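Local coordinates for VP4 protein (Tellina virus 1, PDB 3P06) that is a serine protease of the birnavirus VP4 family that probably cleaves the viral polyprotein into its final products, caught here as an intramolecular acyl-enzyme, at residues Thr77-Ile89 with Pro177-Lys189. Residues are numbered along the deposited sequence; the frame is centred on the assembly and turned at random.
With BME (beta-mercaptoethanol), chain F.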
ATOM      1  N   THR A  77       8.090  -2.104  -4.650  1.00 16.17           N
ATOM      2  CA  THR A  77       8.219  -0.652  -4.705  1.00 15.73           C
ATOM      3  C   THR A  77       6.869  -0.132  -4.269  1.00 17.33           C
ATOM      4  O   THR A  77       5.875  -0.636  -4.773  1.00 17.12           O
ATOM      5  CB  THR A  77       8.497  -0.196  -6.143  1.00 16.79           C
ATOM      6  OG1 THR A  77       9.715  -0.823  -6.551  1.00 14.66           O
ATOM      7  CG2 THR A  77       8.655   1.416  -6.248  1.00 14.84           C
ATOM      8  N   VAL A  78       6.840   0.833  -3.320  1.00 14.82           N
ATOM      9  CA  VAL A  78       5.595   1.413  -2.853  1.00 16.14           C
ATOM     10  C   VAL A  78       5.443   2.710  -3.610  1.00 15.77           C
ATOM     11  O   VAL A  78       6.325   3.592  -3.510  1.00 17.82           O
ATOM     12  CB  VAL A  78       5.666   1.597  -1.305  1.00 15.88           C
ATOM     13  CG1 VAL A  78       4.372   1.977  -0.762  1.00 19.61           C
ATOM     14  CG2 VAL A  78       5.992   0.179  -0.668  1.00 15.47           C
ATOM     15  N   LEU A  79       4.375   2.838  -4.410  1.00 13.00           N
ATOM     16  CA  LEU A  79       4.245   4.033  -5.273  1.00 14.05           C
ATOM     17  C   LEU A  79       2.881   4.613  -5.037  1.00 12.73           C
ATOM     18  O   LEU A  79       1.933   3.881  -4.841  1.00 13.11           O
ATOM     19  CB  LEU A  79       4.367   3.623  -6.779  1.00 15.43           C
ATOM     20  CG  LEU A  79       5.770   3.247  -7.271  1.00 21.10           C
ATOM     21  CD1 LEU A  79       5.693   2.707  -8.717  1.00 25.69           C
ATOM     22  CD2 LEU A  79       6.726   4.472  -7.244  1.00 16.01           C
ATOM     23  N   PRO A  80       2.768   5.925  -5.070  1.00 13.01           N
ATOM     24  CA  PRO A  80       1.440   6.480  -5.084  1.00 13.14           C
ATOM     25  C   PRO A  80       0.661   6.125  -6.377  1.00 15.08           C
ATOM     26  O   PRO A  80       1.253   6.103  -7.446  1.00 15.25           O
ATOM     27  CB  PRO A  80       1.679   7.979  -5.114  1.00 13.65           C
ATOM     28  CG  PRO A  80       3.040   8.182  -5.707  1.00 14.44           C
ATOM     29  CD  PRO A  80       3.839   6.918  -5.307  1.00 13.08           C
ATOM     30  N   VAL A  81      -0.664   5.983  -6.299  1.00 14.12           N
ATOM     31  CA  VAL A  81      -1.448   5.691  -7.507  1.00 14.94           C
ATOM     32  C   VAL A  81      -2.685   6.533  -7.480  1.00 15.26           C
ATOM     33  O   VAL A  81      -3.276   6.773  -6.393  1.00 15.05           O
ATOM     34  CB  VAL A  81      -1.811   4.191  -7.627  1.00 16.27           C
ATOM     35  CG1 VAL A  81      -0.534   3.322  -7.614  1.00 15.31           C
ATOM     36  CG2 VAL A  81      -2.741   3.731  -6.515  1.00 16.55           C
ATOM     37  N   VAL A  82      -3.088   7.040  -8.636  1.00 15.58           N
ATOM     38  CA  VAL A  82      -4.355   7.779  -8.662  1.00 14.90           C
ATOM     39  C   VAL A  82      -5.430   6.940  -9.336  1.00 16.08           C
ATOM     40  O   VAL A  82      -6.620   7.320  -9.324  1.00 14.80           O
ATOM     41  CB  VAL A  82      -4.212   9.192  -9.355  1.00 17.42           C
ATOM     42  CG1 VAL A  82      -3.412  10.158  -8.439  1.00 17.84           C
ATOM     43  CG2 VAL A  82      -3.553   9.135 -10.788  1.00 15.59           C
ATOM     44  N   GLN A  83      -5.001   5.840  -9.986  1.00 13.99           N
ATOM     45  CA  GLN A  83      -5.922   4.907 -10.647  1.00 15.20           C
ATOM     46  C   GLN A  83      -5.350   3.542 -10.572  1.00 14.26           C
ATOM     47  O   GLN A  83      -4.130   3.406 -10.655  1.00 15.34           O
ATOM     48  CB  GLN A  83      -6.185   5.182 -12.155  1.00 15.43           C
ATOM     49  CG  GLN A  83      -6.866   6.485 -12.390  1.00 21.20           C
ATOM     50  CD  GLN A  83      -7.155   6.762 -13.862  1.00 31.12           C
ATOM     51  OE1 GLN A  83      -6.957   5.919 -14.726  1.00 26.70           O
ATOM     52  NE2 GLN A  83      -7.655   7.956 -14.132  1.00 33.50           N
ATOM     53  N   ALA A  84      -6.204   2.538 -10.415  1.00 13.30           N
ATOM     54  CA  ALA A  84      -5.744   1.147 -10.471  1.00 15.15           C
ATOM     55  C   ALA A  84      -6.756   0.248 -11.153  1.00 16.43           C
ATOM     56  O   ALA A  84      -7.995   0.478 -11.037  1.00 17.45           O
ATOM     57  CB  ALA A  84      -5.410   0.612  -9.034  1.00 13.88           C
ATOM     58  N   THR A  85      -6.246  -0.772 -11.853  1.00 17.41           N
ATOM     59  CA  THR A  85      -7.088  -1.808 -12.413  1.00 20.56           C
ATOM     60  C   THR A  85      -6.479  -3.130 -11.938  1.00 21.12           C
ATOM     61  O   THR A  85      -5.467  -3.106 -11.235  1.00 20.63           O
ATOM     62  CB  THR A  85      -7.157  -1.785 -13.999  1.00 21.34           C
ATOM     63  OG1 THR A  85      -5.860  -2.117 -14.560  1.00 20.97           O
ATOM     64  CG2 THR A  85      -7.643  -0.395 -14.540  1.00 21.20           C
ATOM     65  N   ALA A  86      -7.071  -4.260 -12.329  1.00 21.65           N
ATOM     66  CA  ALA A  86      -6.449  -5.587 -12.052  1.00 22.19           C
ATOM     67  C   ALA A  86      -4.975  -5.721 -12.519  1.00 22.28           C
ATOM     68  O   ALA A  86      -4.178  -6.483 -11.922  1.00 22.24           O
ATOM     69  CB  ALA A  86      -7.323  -6.703 -12.614  1.00 22.72           C
ATOM     70  N   THR A  87      -4.574  -4.940 -13.531  1.00 22.02           N
ATOM     71  CA  THR A  87      -3.246  -5.142 -14.115  1.00 22.23           C
ATOM     72  C   THR A  87      -2.475  -3.880 -14.449  1.00 21.42           C
ATOM     73  O   THR A  87      -1.399  -3.941 -15.080  1.00 21.47           O
ATOM     74  CB  THR A  87      -3.310  -6.006 -15.462  1.00 24.97           C
ATOM     75  OG1 THR A  87      -4.075  -5.279 -16.433  1.00 26.92           O
ATOM     76  CG2 THR A  87      -3.957  -7.333 -15.222  1.00 25.33           C
ATOM     77  N   SER A  88      -2.986  -2.728 -14.043  1.00 20.98           N
ATOM     78  CA  SER A  88      -2.247  -1.498 -14.300  1.00 21.27           C
ATOM     79  C   SER A  88      -2.485  -0.450 -13.248  1.00 19.05           C
ATOM     80  O   SER A  88      -3.526  -0.489 -12.527  1.00 18.47           O
ATOM     81  CB  SER A  88      -2.640  -0.952 -15.697  1.00 22.28           C
ATOM     82  OG  SER A  88      -3.963  -0.509 -15.578  1.00 28.91           O
ATOM     83  N   ILE A  89      -1.556   0.501 -13.155  1.00 16.47           N
ATOM     84  CA  ILE A  89      -1.794   1.626 -12.299  1.00 16.77           C
ATOM     85  C   ILE A  89      -1.408   2.906 -12.983  1.00 17.39           C
ATOM     86  O   ILE A  89      -0.618   2.898 -13.901  1.00 18.07           O
ATOM     87  CB  ILE A  89      -0.942   1.546 -10.973  1.00 16.33           C
ATOM     88  CG1 ILE A  89       0.569   1.369 -11.308  1.00 18.18           C
ATOM     89  CG2 ILE A  89      -1.462   0.411 -10.152  1.00 15.38           C
ATOM     90  CD1 ILE A  89       1.471   1.088 -10.095  1.00 18.51           C
ATOM     91  N   PRO A 177     -12.152 -10.731  -6.957  1.00 31.48           N
ATOM     92  CA  PRO A 177     -12.389 -10.287  -8.336  1.00 30.50           C
ATOM     93  C   PRO A 177     -12.818  -8.816  -8.336  1.00 27.15           C
ATOM     94  O   PRO A 177     -13.342  -8.313  -7.340  1.00 25.93           O
ATOM     95  CB  PRO A 177     -13.526 -11.220  -8.846  1.00 31.62           C
ATOM     96  CG  PRO A 177     -14.097 -11.860  -7.626  1.00 32.95           C
ATOM     97  CD  PRO A 177     -13.151 -11.717  -6.485  1.00 33.21           C
ATOM     98  N   TRP A 178     -12.584  -8.153  -9.452  1.00 26.02           N
ATOM     99  CA  TRP A 178     -12.867  -6.719  -9.626  1.00 23.48           C
ATOM    100  C   TRP A 178     -14.373  -6.544  -9.850  1.00 26.19           C
ATOM    101  O   TRP A 178     -14.911  -7.027 -10.878  1.00 25.44           O
ATOM    102  CB  TRP A 178     -12.015  -6.171 -10.809  1.00 21.81           C
ATOM    103  CG  TRP A 178     -10.651  -5.890 -10.267  1.00 22.07           C
ATOM    104  CD1 TRP A 178      -9.745  -6.836  -9.795  1.00 21.72           C
ATOM    105  CD2 TRP A 178     -10.080  -4.593  -9.948  1.00 19.41           C
ATOM    106  NE1 TRP A 178      -8.619  -6.188  -9.271  1.00 20.63           N
ATOM    107  CE2 TRP A 178      -8.813  -4.826  -9.328  1.00 17.29           C
ATOM    108  CE3 TRP A 178     -10.505  -3.263 -10.136  1.00 17.41           C
ATOM    109  CZ2 TRP A 178      -7.969  -3.767  -8.911  1.00 18.79           C
ATOM    110  CZ3 TRP A 178      -9.684  -2.210  -9.693  1.00 16.73           C
ATOM    111  CH2 TRP A 178      -8.419  -2.465  -9.095  1.00 18.13           C
ATOM    112  N   ARG A 179     -15.060  -5.861  -8.931  1.00 31.66           N
ATOM    113  CA  ARG A 179     -16.504  -5.633  -9.125  1.00 34.31           C
ATOM    114  C   ARG A 179     -16.756  -4.421 -10.058  1.00 31.93           C
ATOM    115  O   ARG A 179     -17.861  -4.203 -10.530  1.00 32.53           O
ATOM    116  CB  ARG A 179     -17.239  -5.458  -7.785  1.00 37.45           C
ATOM    117  CG  ARG A 179     -17.141  -6.650  -6.808  1.00 45.67           C
ATOM    118  CD  ARG A 179     -17.955  -7.837  -7.288  1.00 54.94           C
ATOM    119  NE  ARG A 179     -17.545  -9.063  -6.603  1.00 63.75           N
ATOM    120  CZ  ARG A 179     -18.106 -10.254  -6.779  1.00 68.15           C
ATOM    121  NH1 ARG A 179     -19.124 -10.412  -7.618  1.00 69.99           N
ATOM    122  NH2 ARG A 179     -17.638 -11.293  -6.112  1.00 73.54           N
ATOM    123  N   LYS A 180     -15.730  -3.635 -10.334  1.00 28.88           N
ATOM    124  CA  LYS A 180     -15.837  -2.650 -11.416  1.00 28.71           C
ATOM    125  C   LYS A 180     -14.479  -2.537 -12.109  1.00 27.33           C
ATOM    126  O   LYS A 180     -13.521  -3.135 -11.653  1.00 27.78           O
ATOM    127  CB  LYS A 180     -16.350  -1.290 -10.903  1.00 29.14           C
ATOM    128  CG  LYS A 180     -15.442  -0.692  -9.860  1.00 27.72           C
ATOM    129  CD  LYS A 180     -16.126   0.505  -9.232  1.00 33.34           C
ATOM    130  CE  LYS A 180     -15.347   0.922  -8.017  1.00 28.97           C
ATOM    131  NZ  LYS A 180     -15.822   2.269  -7.635  1.00 33.43           N
ATOM    132  N   PRO A 181     -14.410  -1.847 -13.255  1.00 27.95           N
ATOM    133  CA  PRO A 181     -13.156  -1.965 -14.014  1.00 28.14           C
ATOM    134  C   PRO A 181     -11.939  -1.260 -13.409  1.00 25.87           C
ATOM    135  O   PRO A 181     -10.801  -1.648 -13.683  1.00 26.70           O
ATOM    136  CB  PRO A 181     -13.514  -1.350 -15.415  1.00 29.54           C
ATOM    137  CG  PRO A 181     -14.826  -0.651 -15.236  1.00 31.18           C
ATOM    138  CD  PRO A 181     -15.526  -1.419 -14.121  1.00 29.84           C
HETATM  139  N   MSE A 182     -12.177  -0.252 -12.590  1.00 24.60           N
HETATM  140  CA  MSE A 182     -11.090   0.666 -12.174  1.00 24.61           C
HETATM  141  C   MSE A 182     -11.525   1.386 -10.901  1.00 22.68           C
HETATM  142  O   MSE A 182     -12.730   1.580 -10.704  1.00 22.89           O
HETATM  143  CB  MSE A 182     -10.883   1.692 -13.281  1.00 25.25           C
HETATM  144  CG  MSE A 182      -9.842   2.788 -13.075  1.00 32.78           C
HETATM  145 SE   MSE A 182     -10.227   4.314 -14.342  1.00 54.35          SE
HETATM  146  CE  MSE A 182     -11.019   3.429 -15.895  1.00 48.09           C
ATOM    147  N   VAL A 183     -10.555   1.732 -10.050  1.00 19.91           N
ATOM    148  CA  VAL A 183     -10.787   2.574  -8.905  1.00 20.50           C
ATOM    149  C   VAL A 183      -9.928   3.788  -9.105  1.00 20.11           C
ATOM    150  O   VAL A 183      -8.798   3.717  -9.661  1.00 18.16           O
ATOM    151  CB  VAL A 183     -10.481   1.874  -7.480  1.00 20.67           C
ATOM    152  CG1 VAL A 183     -11.610   0.882  -7.134  1.00 26.58           C
ATOM    153  CG2 VAL A 183      -9.114   1.135  -7.427  1.00 17.81           C
ATOM    154  N   THR A 184     -10.436   4.934  -8.681  1.00 20.41           N
ATOM    155  CA  THR A 184      -9.582   6.102  -8.754  1.00 22.17           C
ATOM    156  C   THR A 184      -9.435   6.750  -7.355  1.00 22.19           C
ATOM    157  O   THR A 184     -10.293   6.549  -6.482  1.00 22.56           O
ATOM    158  CB  THR A 184     -10.107   7.071  -9.773  1.00 24.83           C
ATOM    159  OG1 THR A 184     -11.335   7.596  -9.270  1.00 29.69           O
ATOM    160  CG2 THR A 184     -10.401   6.354 -11.110  1.00 25.97           C
ATOM    161  N   PHE A 185      -8.371   7.527  -7.159  1.00 22.15           N
ATOM    162  CA  PHE A 185      -8.081   8.137  -5.851  1.00 23.25           C
ATOM    163  C   PHE A 185      -7.625   9.553  -6.070  1.00 27.85           C
ATOM    164  O   PHE A 185      -7.159   9.863  -7.174  1.00 29.46           O
ATOM    165  CB  PHE A 185      -6.983   7.367  -5.153  1.00 20.34           C
ATOM    166  CG  PHE A 185      -7.270   5.927  -4.997  1.00 19.71           C
ATOM    167  CD1 PHE A 185      -8.102   5.468  -3.935  1.00 19.81           C
ATOM    168  CD2 PHE A 185      -6.737   5.010  -5.902  1.00 15.83           C
ATOM    169  CE1 PHE A 185      -8.405   4.082  -3.800  1.00 21.57           C
ATOM    170  CE2 PHE A 185      -7.004   3.611  -5.745  1.00 15.60           C
ATOM    171  CZ  PHE A 185      -7.854   3.166  -4.701  1.00 16.76           C
ATOM    172  N   SER A 186      -7.775  10.423  -5.051  1.00 29.86           N
ATOM    173  CA  SER A 186      -7.246  11.789  -5.072  1.00 35.53           C
ATOM    174  C   SER A 186      -5.732  11.737  -4.856  1.00 36.11           C
ATOM    175  O   SER A 186      -5.197  10.803  -4.210  1.00 32.15           O
ATOM    176  CB  SER A 186      -7.842  12.649  -3.924  1.00 36.85           C
ATOM    177  OG  SER A 186      -9.114  13.155  -4.289  1.00 46.89           O
ATOM    178  N   SER A 187      -5.043  12.748  -5.354  1.00 40.92           N
ATOM    179  CA  SER A 187      -3.629  12.856  -5.030  1.00 42.93           C
ATOM    180  C   SER A 187      -3.377  14.036  -4.092  1.00 45.52           C
ATOM    181  O   SER A 187      -4.218  14.911  -3.950  1.00 48.91           O
ATOM    182  CB  SER A 187      -2.795  12.985  -6.302  1.00 45.59           C
ATOM    183  OG  SER A 187      -3.356  13.963  -7.170  1.00 50.55           O
ATOM    184  N   GLY A 188      -2.222  14.044  -3.443  1.00 45.44           N
ATOM    185  CA  GLY A 188      -1.823  15.197  -2.658  1.00 48.24           C
ATOM    186  C   GLY A 188      -0.332  15.409  -2.735  1.00 49.37           C
ATOM    187  O   GLY A 188       0.432  14.541  -3.184  1.00 47.74           O
ATOM    188  N   LYS A 189       0.103  16.564  -2.277  1.00 52.42           N
ATOM    189  CA  LYS A 189       1.520  16.802  -2.226  1.00 53.58           C
ATOM    190  C   LYS A 189       1.969  16.756  -0.748  1.00 51.05           C
ATOM    191  O   LYS A 189       3.169  16.932  -0.433  1.00 52.10           O
ATOM    192  CB  LYS A 189       1.836  18.145  -2.896  1.00 60.37           C
ATOM    193  CG  LYS A 189       3.273  18.337  -3.299  1.00 63.78           C
ATOM    194  CD  LYS A 189       3.400  19.532  -4.248  1.00 73.68           C
ATOM    195  CE  LYS A 189       4.656  20.316  -3.941  1.00 78.92           C
ATOM    196  NZ  LYS A 189       4.776  21.484  -4.868  1.00 89.31           N
TER
HETATM  197  C1  BME F 104      -1.062  10.062  -4.701  1.00 49.16           C
HETATM  198  C2  BME F 104      -1.871   9.428  -3.543  1.00 45.62           C
HETATM  199  O1  BME F 104      -0.918  11.505  -4.649  1.00 50.38           O
HETATM  200  S2  BME F 104      -3.463   8.741  -4.235  1.00 39.02           S
HETATM  201  O   HOH W   1      -9.632  -4.191 -13.736  1.00 14.72           O
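Gln-83 and Ala-84 pair with Thr-184 and Val-183 in a short antiparallel bridge that adds strand 183-184 to the edge of the four-stranded sheet of this VP4 protease, beyond strands 88-92 and 83-84. Ala-84 and Val-183 form the hydrogen-bonded pair: Ala-84 N reaches Val-183 O at 2.9 Å and Val-183 N returns to Ala-84 O at 3.0 Å. On the far side of the non-hydrogen-bonded Gln-83/Thr-184 pair, Phe-185 N binds Val-82 O at 2.8 Å, but from 46° above the carbonyl plane, a less regular bond where the ladder runs out. Here Val-82 CG1 meets Ser-187 CB at 3.6 Å, and the Phe-185 ring packs through CD2 on Val-81 CG2 at 4.2 Å.

The two faces differ in character. On the inner one, the small Ala-84 and branched Val-183 both pack on Leu-11 of strand 9-18. On the other, Gln-83 CG runs alongside Thr-184 CG2 (3.8 Å), while the extended Gln-83 chain carries OE1 to 3.7 Å from SE of Met-182, a selenomethionine; the polar groups of Gln-83 and Thr-184 suit a face that is at least partly exposed.

Past the bridge, the indole of Trp-178 lies face-on against the backbone of Thr-85 and Ala-86, swung there by a CG anti to the carbonyl carbon (chi1 -82°). Ala-86 CB makes a CH-pi contact 3.8 Å from the centroid of the five-membered ring, and this small methyl lets Ala-86 N approach the same face. Trp-178 NE1 is anchored by Thr-118 O, and a water joins Ala-86 N to Pro-181 O. Within the turn, Thr-85 OG1 accepts from Thr-87 N in an ST turn.

Backbone bonds thus set the register, whereas the anchored indole and bridging water extend the attachment beyond the last strand pair.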